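Local coordinates for putative L-alanine-DL-glutamate epimerase (Burkholderia xenovorans, PDB 3GO2), which probably works as a racemase or epimerase of the mandelate racemase/muconate lactonizing enzyme family, binding magnesium ions, at residues K114-Y122 / Y362-P370; D292-M302 / Y321-F332. All coordinates share one frame; numbering follows the deposited sequence.

Interaction 1. Residues K114-Y122 / Y362-P370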
loop_
_atom_site.group_PDB
_atom_site.type_symbol
_atom_site.label_atom_id
_atom_site.label_comp_id
_atom_site.label_asym_id
_atom_site.label_seq_id
_atom_site.Cartn_x
_atom_site.Cartn_y
_atom_site.Cartn_z
ATOM N N LYS A 114 4.097 11.693 -39.159
ATOM C CA LYS A 114 3.070 12.556 -38.574
ATOM C C LYS A 114 1.737 11.795 -38.490
ATOM O O LYS A 114 1.494 10.817 -39.230
ATOM C CB LYS A 114 2.917 13.859 -39.360
ATOM C CG LYS A 114 2.422 13.723 -40.786
ATOM C CD LYS A 114 2.194 15.129 -41.393
ATOM C CE LYS A 114 1.985 15.045 -42.895
ATOM N NZ LYS A 114 0.751 14.278 -43.192
ATOM N N LEU A 115 0.881 12.192 -37.564
ATOM C CA LEU A 115 -0.471 11.667 -37.561
ATOM C C LEU A 115 -1.496 12.804 -37.509
ATOM O O LEU A 115 -2.682 12.556 -37.430
ATOM C CB LEU A 115 -0.671 10.566 -36.490
ATOM C CG LEU A 115 -0.226 10.851 -35.066
ATOM C CD1 LEU A 115 -1.024 12.024 -34.471
ATOM C CD2 LEU A 115 -0.419 9.606 -34.196
ATOM N N ARG A 116 -1.018 14.043 -37.585
ATOM C CA ARG A 116 -1.866 15.220 -37.858
ATOM C C ARG A 116 -1.021 16.277 -38.573
ATOM O O ARG A 116 0.219 16.262 -38.439
ATOM C CB ARG A 116 -2.483 15.772 -36.559
ATOM C CG ARG A 116 -1.434 16.187 -35.513
ATOM C CD ARG A 116 -2.055 16.685 -34.193
ATOM N NE ARG A 116 -2.722 15.615 -33.458
ATOM C CZ ARG A 116 -2.113 14.781 -32.625
ATOM N NH1 ARG A 116 -0.791 14.843 -32.448
ATOM N NH2 ARG A 116 -2.828 13.853 -31.985
ATOM N N ASP A 117 -1.714 17.180 -39.294
ATOM C CA ASP A 117 -1.125 18.224 -40.145
ATOM C C ASP A 117 -1.075 19.575 -39.479
ATOM O O ASP A 117 -0.372 20.468 -39.930
ATOM C CB ASP A 117 -1.994 18.421 -41.434
ATOM C CG ASP A 117 -1.937 17.244 -42.361
ATOM O OD1 ASP A 117 -1.112 16.320 -42.151
ATOM O OD2 ASP A 117 -2.710 17.251 -43.334
ATOM N N ARG A 118 -1.900 19.744 -38.458
ATOM C CA ARG A 118 -2.058 21.010 -37.763
ATOM C C ARG A 118 -2.210 20.709 -36.286
ATOM O O ARG A 118 -2.732 19.645 -35.922
ATOM C CB ARG A 118 -3.294 21.737 -38.279
ATOM C CG ARG A 118 -3.215 22.017 -39.778
ATOM C CD ARG A 118 -4.178 23.072 -40.194
ATOM N NE ARG A 118 -4.004 23.361 -41.614
ATOM C CZ ARG A 118 -4.592 24.370 -42.245
ATOM N NH1 ARG A 118 -5.378 25.199 -41.576
ATOM N NH2 ARG A 118 -4.367 24.564 -43.548
ATOM N N VAL A 119 -1.797 21.646 -35.442
ATOM C CA VAL A 119 -1.763 21.432 -33.996
ATOM C C VAL A 119 -2.494 22.560 -33.283
ATOM O O VAL A 119 -2.118 23.717 -33.422
ATOM C CB VAL A 119 -0.274 21.402 -33.505
ATOM C CG1 VAL A 119 -0.213 21.266 -31.999
ATOM C CG2 VAL A 119 0.507 20.262 -34.187
ATOM N N PRO A 120 -3.542 22.245 -32.507
ATOM C CA PRO A 120 -4.157 23.342 -31.758
ATOM C C PRO A 120 -3.181 23.879 -30.727
ATOM O O PRO A 120 -2.443 23.111 -30.087
ATOM C CB PRO A 120 -5.365 22.696 -31.074
ATOM C CG PRO A 120 -5.608 21.456 -31.860
ATOM C CD PRO A 120 -4.259 20.976 -32.297
ATOM N N VAL A 121 -3.166 25.202 -30.608
ATOM C CA VAL A 121 -2.322 25.871 -29.648
ATOM C C VAL A 121 -3.115 26.659 -28.626
ATOM O O VAL A 121 -4.327 26.865 -28.750
ATOM C CB VAL A 121 -1.258 26.793 -30.314
ATOM C CG1 VAL A 121 -0.352 25.979 -31.210
ATOM C CG2 VAL A 121 -1.904 27.954 -31.074
ATOM N N TYR A 122 -2.411 27.059 -27.579
ATOM C CA TYR A 122 -2.870 28.137 -26.710
ATOM C C TYR A 122 -1.842 29.257 -26.742
ATOM O O TYR A 122 -0.639 29.007 -26.873
ATOM C CB TYR A 122 -3.153 27.652 -25.283
ATOM C CG TYR A 122 -1.989 27.200 -24.401
ATOM C CD1 TYR A 122 -1.282 28.110 -23.616
ATOM C CD2 TYR A 122 -1.623 25.862 -24.335
ATOM C CE1 TYR A 122 -0.244 27.708 -22.798
ATOM C CE2 TYR A 122 -0.594 25.447 -23.494
ATOM C CZ TYR A 122 0.080 26.363 -22.725
ATOM O OH TYR A 122 1.115 25.938 -21.908
ATOM N N TYR A 362 0.262 30.209 -38.274
ATOM C CA TYR A 362 -0.969 29.841 -37.572
ATOM C C TYR A 362 -2.171 30.161 -38.458
ATOM O O TYR A 362 -2.148 31.145 -39.199
ATOM C CB TYR A 362 -1.098 30.595 -36.254
ATOM C CG TYR A 362 0.099 30.378 -35.361
ATOM C CD1 TYR A 362 0.182 29.245 -34.549
ATOM C CD2 TYR A 362 1.126 31.288 -35.319
ATOM C CE1 TYR A 362 1.290 29.026 -33.745
ATOM C CE2 TYR A 362 2.250 31.082 -34.513
ATOM C CZ TYR A 362 2.314 29.945 -33.710
ATOM O OH TYR A 362 3.431 29.726 -32.930
ATOM N N GLN A 363 -3.172 29.320 -38.375
ATOM C CA GLN A 363 -4.447 29.533 -39.058
ATOM C C GLN A 363 -5.566 28.996 -38.190
ATOM O O GLN A 363 -5.511 27.852 -37.750
ATOM C CB GLN A 363 -4.424 28.824 -40.413
ATOM C CG GLN A 363 -5.698 28.981 -41.258
ATOM C CD GLN A 363 -5.642 28.140 -42.541
ATOM O OE1 GLN A 363 -4.563 27.909 -43.109
ATOM N NE2 GLN A 363 -6.800 27.649 -42.979
ATOM N N ASN A 364 -6.563 29.848 -37.901
ATOM C CA ASN A 364 -7.738 29.459 -37.121
ATOM C C ASN A 364 -7.356 28.783 -35.809
ATOM O O ASN A 364 -7.910 27.746 -35.452
ATOM C CB ASN A 364 -8.635 28.522 -37.932
ATOM C CG ASN A 364 -10.010 28.277 -37.277
ATOM O OD1 ASN A 364 -10.490 29.086 -36.485
ATOM N ND2 ASN A 364 -10.644 27.152 -37.620
ATOM N N GLY A 365 -6.368 29.352 -35.135
ATOM C CA GLY A 365 -5.960 28.891 -33.834
ATOM C C GLY A 365 -5.098 27.653 -33.824
ATOM O O GLY A 365 -4.931 27.045 -32.761
ATOM N N GLU A 366 -4.567 27.259 -34.983
ATOM C CA GLU A 366 -3.754 26.034 -35.055
ATOM C C GLU A 366 -2.425 26.342 -35.706
ATOM O O GLU A 366 -2.336 27.224 -36.547
ATOM C CB GLU A 366 -4.433 24.949 -35.870
ATOM C CG GLU A 366 -5.802 24.529 -35.339
ATOM C CD GLU A 366 -6.345 23.333 -36.077
ATOM O OE1 GLU A 366 -6.359 23.358 -37.315
ATOM O OE2 GLU A 366 -6.748 22.362 -35.414
ATOM N N LEU A 367 -1.387 25.623 -35.285
ATOM C CA LEU A 367 -0.086 25.725 -35.915
ATOM C C LEU A 367 -0.013 24.767 -37.091
ATOM O O LEU A 367 -0.366 23.588 -36.968
ATOM C CB LEU A 367 1.025 25.382 -34.913
ATOM C CG LEU A 367 2.480 25.267 -35.388
ATOM C CD1 LEU A 367 3.038 26.592 -35.936
ATOM C CD2 LEU A 367 3.366 24.759 -34.215
ATOM N N ILE A 368 0.462 25.258 -38.236
ATOM C CA ILE A 368 0.643 24.428 -39.419
ATOM C C ILE A 368 1.991 23.744 -39.275
ATOM O O ILE A 368 2.985 24.396 -38.982
ATOM C CB ILE A 368 0.663 25.297 -40.698
ATOM C CG1 ILE A 368 -0.643 26.051 -40.850
ATOM C CG2 ILE A 368 1.022 24.453 -41.925
ATOM C CD1 ILE A 368 -1.797 25.205 -40.955
ATOM N N ILE A 369 2.027 22.433 -39.443
ATOM C CA ILE A 369 3.285 21.676 -39.326
ATOM C C ILE A 369 4.001 21.733 -40.663
ATOM O O ILE A 369 3.437 21.312 -41.675
ATOM C CB ILE A 369 3.003 20.212 -38.959
ATOM C CG1 ILE A 369 2.192 20.149 -37.668
ATOM C CG2 ILE A 369 4.336 19.388 -38.845
ATOM C CD1 ILE A 369 2.733 20.974 -36.557
ATOM N N PRO A 370 5.219 22.276 -40.681
ATOM C CA PRO A 370 5.965 22.412 -41.936
ATOM C C PRO A 370 6.437 21.061 -42.454
ATOM O O PRO A 370 6.411 20.071 -41.704
ATOM C CB PRO A 370 7.155 23.301 -41.541
ATOM C CG PRO A 370 7.342 23.052 -40.062
ATOM C CD PRO A 370 5.963 22.797 -39.518
HETATM O O HOH W 1 -6.476 25.328 -38.870
HETATM O O HOH W 2 -5.655 28.407 -30.439
#

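Interaction 2. Residues D292-M302 / Y321-F332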
loop_
_atom_site.group_PDB
_atom_site.type_symbol
_atom_site.label_atom_id
_atom_site.label_comp_id
_atom_site.label_asym_id
_atom_site.label_seq_id
_atom_site.Cartn_x
_atom_site.Cartn_y
_atom_site.Cartn_z
ATOM N N ASP A 292 8.898 19.065 -21.485
ATOM C CA ASP A 292 9.811 20.045 -22.100
ATOM C C ASP A 292 10.786 19.266 -22.988
ATOM O O ASP A 292 11.723 18.634 -22.510
ATOM C CB ASP A 292 10.510 20.909 -21.066
ATOM C CG ASP A 292 11.197 22.106 -21.699
ATOM O OD1 ASP A 292 11.077 23.248 -21.191
ATOM O OD2 ASP A 292 11.784 21.895 -22.774
ATOM N N THR A 293 10.499 19.273 -24.287
ATOM C CA THR A 293 11.284 18.545 -25.260
ATOM C C THR A 293 12.568 19.287 -25.601
ATOM O O THR A 293 13.515 18.690 -26.109
ATOM C CB THR A 293 10.507 18.230 -26.566
ATOM O OG1 THR A 293 10.523 19.361 -27.439
ATOM C CG2 THR A 293 9.074 17.772 -26.282
ATOM N N ILE A 294 12.587 20.592 -25.357
ATOM C CA ILE A 294 13.788 21.402 -25.532
ATOM C C ILE A 294 14.847 20.984 -24.484
ATOM O O ILE A 294 16.033 20.808 -24.789
ATOM C CB ILE A 294 13.428 22.904 -25.385
ATOM C CG1 ILE A 294 12.350 23.325 -26.385
ATOM C CG2 ILE A 294 14.677 23.773 -25.490
ATOM C CD1 ILE A 294 12.584 22.869 -27.835
ATOM N N TRP A 295 14.398 20.805 -23.251
ATOM C CA TRP A 295 15.220 20.294 -22.174
ATOM C C TRP A 295 15.588 18.798 -22.348
ATOM O O TRP A 295 16.740 18.400 -22.164
ATOM C CB TRP A 295 14.438 20.442 -20.869
ATOM C CG TRP A 295 14.473 21.808 -20.282
ATOM C CD1 TRP A 295 14.735 22.983 -20.925
ATOM C CD2 TRP A 295 14.264 22.139 -18.908
ATOM N NE1 TRP A 295 14.709 24.030 -20.027
ATOM C CE2 TRP A 295 14.421 23.530 -18.782
ATOM C CE3 TRP A 295 13.956 21.383 -17.769
ATOM C CZ2 TRP A 295 14.296 24.188 -17.551
ATOM C CZ3 TRP A 295 13.854 22.037 -16.552
ATOM C CH2 TRP A 295 14.009 23.419 -16.461
ATOM N N ASN A 296 14.583 17.963 -22.631
ATOM C CA ASN A 296 14.788 16.494 -22.633
ATOM C C ASN A 296 15.466 15.940 -23.875
ATOM O O ASN A 296 16.104 14.885 -23.837
ATOM C CB ASN A 296 13.449 15.777 -22.424
ATOM C CG ASN A 296 13.097 15.623 -20.967
ATOM O OD1 ASN A 296 13.522 14.659 -20.326
ATOM N ND2 ASN A 296 12.274 16.528 -20.458
ATOM N N GLY A 297 15.324 16.662 -24.990
ATOM C CA GLY A 297 15.531 16.092 -26.310
ATOM C C GLY A 297 14.232 15.481 -26.780
ATOM O O GLY A 297 13.488 14.846 -26.014
ATOM N N VAL A 298 13.929 15.653 -28.057
ATOM C CA VAL A 298 12.704 15.112 -28.589
ATOM C C VAL A 298 12.652 13.582 -28.596
ATOM O O VAL A 298 11.567 13.017 -28.421
ATOM C CB VAL A 298 12.433 15.719 -30.028
ATOM C CG1 VAL A 298 11.364 14.937 -30.779
ATOM C CG2 VAL A 298 12.067 17.200 -29.891
ATOM N N TRP A 299 13.784 12.901 -28.788
ATOM C CA TRP A 299 13.756 11.437 -28.831
ATOM C C TRP A 299 13.406 10.914 -27.457
ATOM O O TRP A 299 12.568 10.030 -27.311
ATOM C CB TRP A 299 15.090 10.873 -29.312
ATOM C CG TRP A 299 15.023 9.439 -29.694
ATOM C CD1 TRP A 299 15.501 8.379 -28.995
ATOM C CD2 TRP A 299 14.426 8.906 -30.881
ATOM N NE1 TRP A 299 15.261 7.210 -29.696
ATOM C CE2 TRP A 299 14.599 7.520 -30.852
ATOM C CE3 TRP A 299 13.802 9.483 -31.987
ATOM C CZ2 TRP A 299 14.139 6.689 -31.887
ATOM C CZ3 TRP A 299 13.367 8.663 -32.994
ATOM C CH2 TRP A 299 13.535 7.295 -32.936
ATOM N N GLN A 300 14.025 11.487 -26.430
ATOM C CA GLN A 300 13.692 11.113 -25.068
ATOM C C GLN A 300 12.234 11.474 -24.748
ATOM O O GLN A 300 11.559 10.724 -24.041
ATOM C CB GLN A 300 14.643 11.795 -24.071
ATOM C CG GLN A 300 16.135 11.538 -24.296
ATOM C CD GLN A 300 16.467 10.092 -24.591
ATOM O OE1 GLN A 300 16.055 9.198 -23.850
ATOM N NE2 GLN A 300 17.154 9.847 -25.708
ATOM N N SER A 301 11.748 12.585 -25.300
ATOM C CA SER A 301 10.383 13.028 -25.061
ATOM C C SER A 301 9.368 12.074 -25.668
ATOM O O SER A 301 8.270 11.944 -25.128
ATOM C CB SER A 301 10.169 14.448 -25.594
ATOM O OG SER A 301 11.067 15.311 -24.942
ATOM N N MET A 302 9.709 11.414 -26.783
ATOM C CA MET A 302 8.814 10.394 -27.343
ATOM C C MET A 302 8.622 9.222 -26.352
ATOM O O MET A 302 7.509 8.680 -26.194
ATOM C CB MET A 302 9.329 9.883 -28.712
ATOM C CG MET A 302 9.377 10.935 -29.812
ATOM S SD MET A 302 7.876 11.906 -30.162
ATOM C CE MET A 302 6.868 10.537 -30.812
ATOM N N TYR A 321 9.980 29.944 -26.107
ATOM C CA TYR A 321 11.283 30.439 -26.488
ATOM C C TYR A 321 11.169 31.009 -27.912
ATOM O O TYR A 321 10.144 31.604 -28.275
ATOM C CB TYR A 321 12.272 29.275 -26.438
ATOM C CG TYR A 321 12.184 28.357 -25.214
ATOM C CD1 TYR A 321 12.843 28.693 -24.035
ATOM C CD2 TYR A 321 11.484 27.126 -25.271
ATOM C CE1 TYR A 321 12.814 27.829 -22.888
ATOM C CE2 TYR A 321 11.418 26.250 -24.136
ATOM C CZ TYR A 321 12.101 26.616 -22.953
ATOM O OH TYR A 321 12.097 25.789 -21.829
ATOM N N GLY A 322 12.196 30.811 -28.735
ATOM C CA GLY A 322 12.204 31.352 -30.090
ATOM C C GLY A 322 11.534 30.456 -31.115
ATOM O O GLY A 322 11.007 29.379 -30.797
ATOM N N HIS A 323 11.566 30.891 -32.375
ATOM C CA HIS A 323 10.893 30.128 -33.439
ATOM C C HIS A 323 11.439 28.731 -33.602
ATOM O O HIS A 323 10.697 27.832 -33.951
ATOM C CB HIS A 323 10.993 30.821 -34.808
ATOM C CG HIS A 323 10.116 32.019 -34.957
ATOM N ND1 HIS A 323 9.010 32.254 -34.167
ATOM C CD2 HIS A 323 10.182 33.055 -35.833
ATOM C CE1 HIS A 323 8.425 33.370 -34.558
ATOM N NE2 HIS A 323 9.118 33.877 -35.567
ATOM N N LEU A 324 12.739 28.526 -33.419
ATOM C CA LEU A 324 13.273 27.171 -33.587
ATOM C C LEU A 324 12.686 26.210 -32.539
ATOM O O LEU A 324 12.333 25.073 -32.871
ATOM C CB LEU A 324 14.794 27.154 -33.595
ATOM C CG LEU A 324 15.463 25.786 -33.699
ATOM C CD1 LEU A 324 14.911 24.972 -34.868
ATOM C CD2 LEU A 324 16.977 25.933 -33.834
ATOM N N CYS A 325 12.553 26.658 -31.301
ATOM C CA CYS A 325 11.880 25.830 -30.288
ATOM C C CYS A 325 10.458 25.497 -30.703
ATOM O O CYS A 325 9.996 24.376 -30.480
ATOM C CB CYS A 325 11.878 26.492 -28.926
ATOM S SG CYS A 325 13.516 26.504 -28.153
ATOM N N THR A 326 9.754 26.456 -31.300
ATOM C CA THR A 326 8.390 26.186 -31.752
ATOM C C THR A 326 8.381 25.107 -32.814
ATOM O O THR A 326 7.523 24.194 -32.786
ATOM C CB THR A 326 7.702 27.469 -32.284
ATOM O OG1 THR A 326 7.570 28.406 -31.216
ATOM C CG2 THR A 326 6.307 27.157 -32.836
ATOM N N MET A 327 9.339 25.174 -33.744
ATOM C CA MET A 327 9.392 24.175 -34.820
ATOM C C MET A 327 9.840 22.804 -34.270
ATOM O O MET A 327 9.345 21.777 -34.700
ATOM C CB MET A 327 10.258 24.665 -35.973
ATOM C CG MET A 327 9.732 25.907 -36.631
ATOM S SD MET A 327 8.015 25.798 -37.273
ATOM C CE MET A 327 8.208 26.797 -38.807
ATOM N N ILE A 328 10.718 22.792 -33.281
ATOM C CA ILE A 328 11.101 21.526 -32.640
ATOM C C ILE A 328 9.859 20.853 -32.058
ATOM O O ILE A 328 9.562 19.672 -32.321
ATOM C CB ILE A 328 12.179 21.779 -31.556
ATOM C CG1 ILE A 328 13.488 22.155 -32.230
ATOM C CG2 ILE A 328 12.448 20.535 -30.676
ATOM C CD1 ILE A 328 14.550 22.684 -31.261
ATOM N N ASN A 329 9.128 21.640 -31.280
ATOM C CA ASN A 329 7.911 21.176 -30.627
ATOM C C ASN A 329 6.813 20.815 -31.619
ATOM O O ASN A 329 6.037 19.878 -31.382
ATOM C CB ASN A 329 7.449 22.216 -29.619
ATOM C CG ASN A 329 8.246 22.169 -28.338
ATOM O OD1 ASN A 329 8.381 21.102 -27.726
ATOM N ND2 ASN A 329 8.807 23.303 -27.934
ATOM N N ALA A 330 6.730 21.536 -32.743
ATOM C CA ALA A 330 5.751 21.189 -33.782
ATOM C C ALA A 330 5.966 19.779 -34.311
ATOM O O ALA A 330 5.004 19.055 -34.596
ATOM C CB ALA A 330 5.801 22.177 -34.930
ATOM N N ASN A 331 7.224 19.373 -34.463
ATOM C CA ASN A 331 7.501 18.049 -34.959
ATOM C C ASN A 331 7.152 16.943 -33.949
ATOM O O ASN A 331 6.629 15.900 -34.319
ATOM C CB ASN A 331 8.955 17.933 -35.440
ATOM C CG ASN A 331 9.158 18.581 -36.797
ATOM O OD1 ASN A 331 9.033 17.913 -37.825
ATOM N ND2 ASN A 331 9.455 19.882 -36.821
ATOM N N PHE A 332 7.459 17.189 -32.673
ATOM C CA PHE A 332 7.015 16.321 -31.586
ATOM C C PHE A 332 5.493 16.214 -31.574
ATOM O O PHE A 332 4.927 15.109 -31.515
ATOM C CB PHE A 332 7.510 16.915 -30.276
ATOM C CG PHE A 332 6.959 16.260 -29.044
ATOM C CD1 PHE A 332 7.487 15.070 -28.560
ATOM C CD2 PHE A 332 5.941 16.865 -28.332
ATOM C CE1 PHE A 332 6.967 14.491 -27.370
ATOM C CE2 PHE A 332 5.437 16.291 -27.170
ATOM C CZ PHE A 332 5.966 15.122 -26.687
HETATM O O HOH W 3 9.049 21.380 -25.228
#

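Interaction 1. Residues K114-Y122 / Y362-P370
R118 sets its CG anti to the carbonyl carbon (chi1 -59°) and runs extended from CG to NE, while I368, with its CG1 in the same orientation (chi1 -60°), lies alongside it and points the same way. The I368 CD1 methyl therefore sits over one face of the guanidinium, offset toward its rim. At the edge of that group the Q363 amide is a close neighbour, its plane turned 75° from the guanidinium, with NE2 near the guanidinium plane. R118 NH1 donates to a water at 2.9 Å, and this water in turn donates to Q363 O and to E366 OE1, so arginine and carboxylate are linked through it while NH1 and OE1 stay 4.7 Å apart. Beneath these side chains, V119 and L367 form an antiparallel hydrogen-bonded pair: V119 N reaches L367 O at 2.9 Å and L367 N reaches V119 O at 2.8 Å. I369 N extends the ladder to D117 O (3.1 Å); at the other end V121 N makes only a weak bond to G365 O. The type I' turn Q363-E366 folds 362-370 into a tight hairpin. Strand 118-123 pairs in parallel with strand 342-344, closing the enolase-type barrel, and the hairpin adds to its other side. On the sheet face of V119 and L367, V119 CG2 and I369 CD1 are 3.3 Å from each other, tighter than usual, and both residues pack on helix 323-335, V119 on A333 and I369 on A330. V121 CG1 reaches L367 CB at 4.0 Å, and a second water joins V121 O to G365 O.

Interaction 2. Residues D292-M302 / Y321-F332
D292 OD1 is gripped from two residues: Y321 OH donates to its syn lone pair at 2.8 Å, and H318 ND1 supplies a second hydrogen bond. The carboxylate lies at the edge of the Y321 ring, the two planes 53° apart. Its other oxygen, OD2, caps the short helix 293-296 by accepting from W295 N (2.9 Å), which comes from above the carboxylate plane, so both oxygens have a part in fixing the group. Next along the chain, T293 OG1 donates to N329 OD1 at 2.8 Å, approaching from above the amide carbonyl plane, and a water that accepts from T293 N also lies within hydrogen-bonding distance of N329 OD1. The threonine's two branches divide the work: OG1 sits between the backbone N and the carbonyl carbon (chi1 82°), which leaves CG2 anti to the carbonyl carbon and over the centre of the F332 ring, 3.7 Å from its centroid and almost on the normal, a CH-pi contact. F332 is a knob set among T293, V298, S301 and M302; S301 O meets the ring edge, while M302 SD makes an oblique Met-aromatic contact, 3.6 Å from F332 CD1. Between these polar and aromatic ends, I294 CD1 rests on I328 CG2 (3.7 Å) and on C325 SG, and I294 CG1 slides past Y321 CE2. V298 CG2 and I328 CG2 are squeezed to 3.4 Å. Helices 298-302 and 323-332 run 33° from parallel, as successive outer helices of a barrel do, and D292, just after strand 288-291 and bonded to H318, recalls the Asp-His dyad of the mandelate racemase group.

Overall arrangement
Helix 323-335 is the common element: one side packs on 292-302 in interaction 2, another carries the sheet of interaction 1. Their centres are 15 Å apart, but the two contacts touch directly, with L367 CD2 3.6 Å from A330 CB. In interaction 2 the side chain of D292 lies about 5 Å from that of E269, which with D219 and E245 holds the active-site magnesium. The W295 side chain is about 4 Å from that of T270, which with Y249 holds a second magnesium. Interaction 1 is farther off: V121 lies about 10 Å, between side chains, from K163, which has been seen to bind 2-oxoglutarate, though none is bound to this chain here; K163 NZ is hydrogen-bonded to Y122 OH.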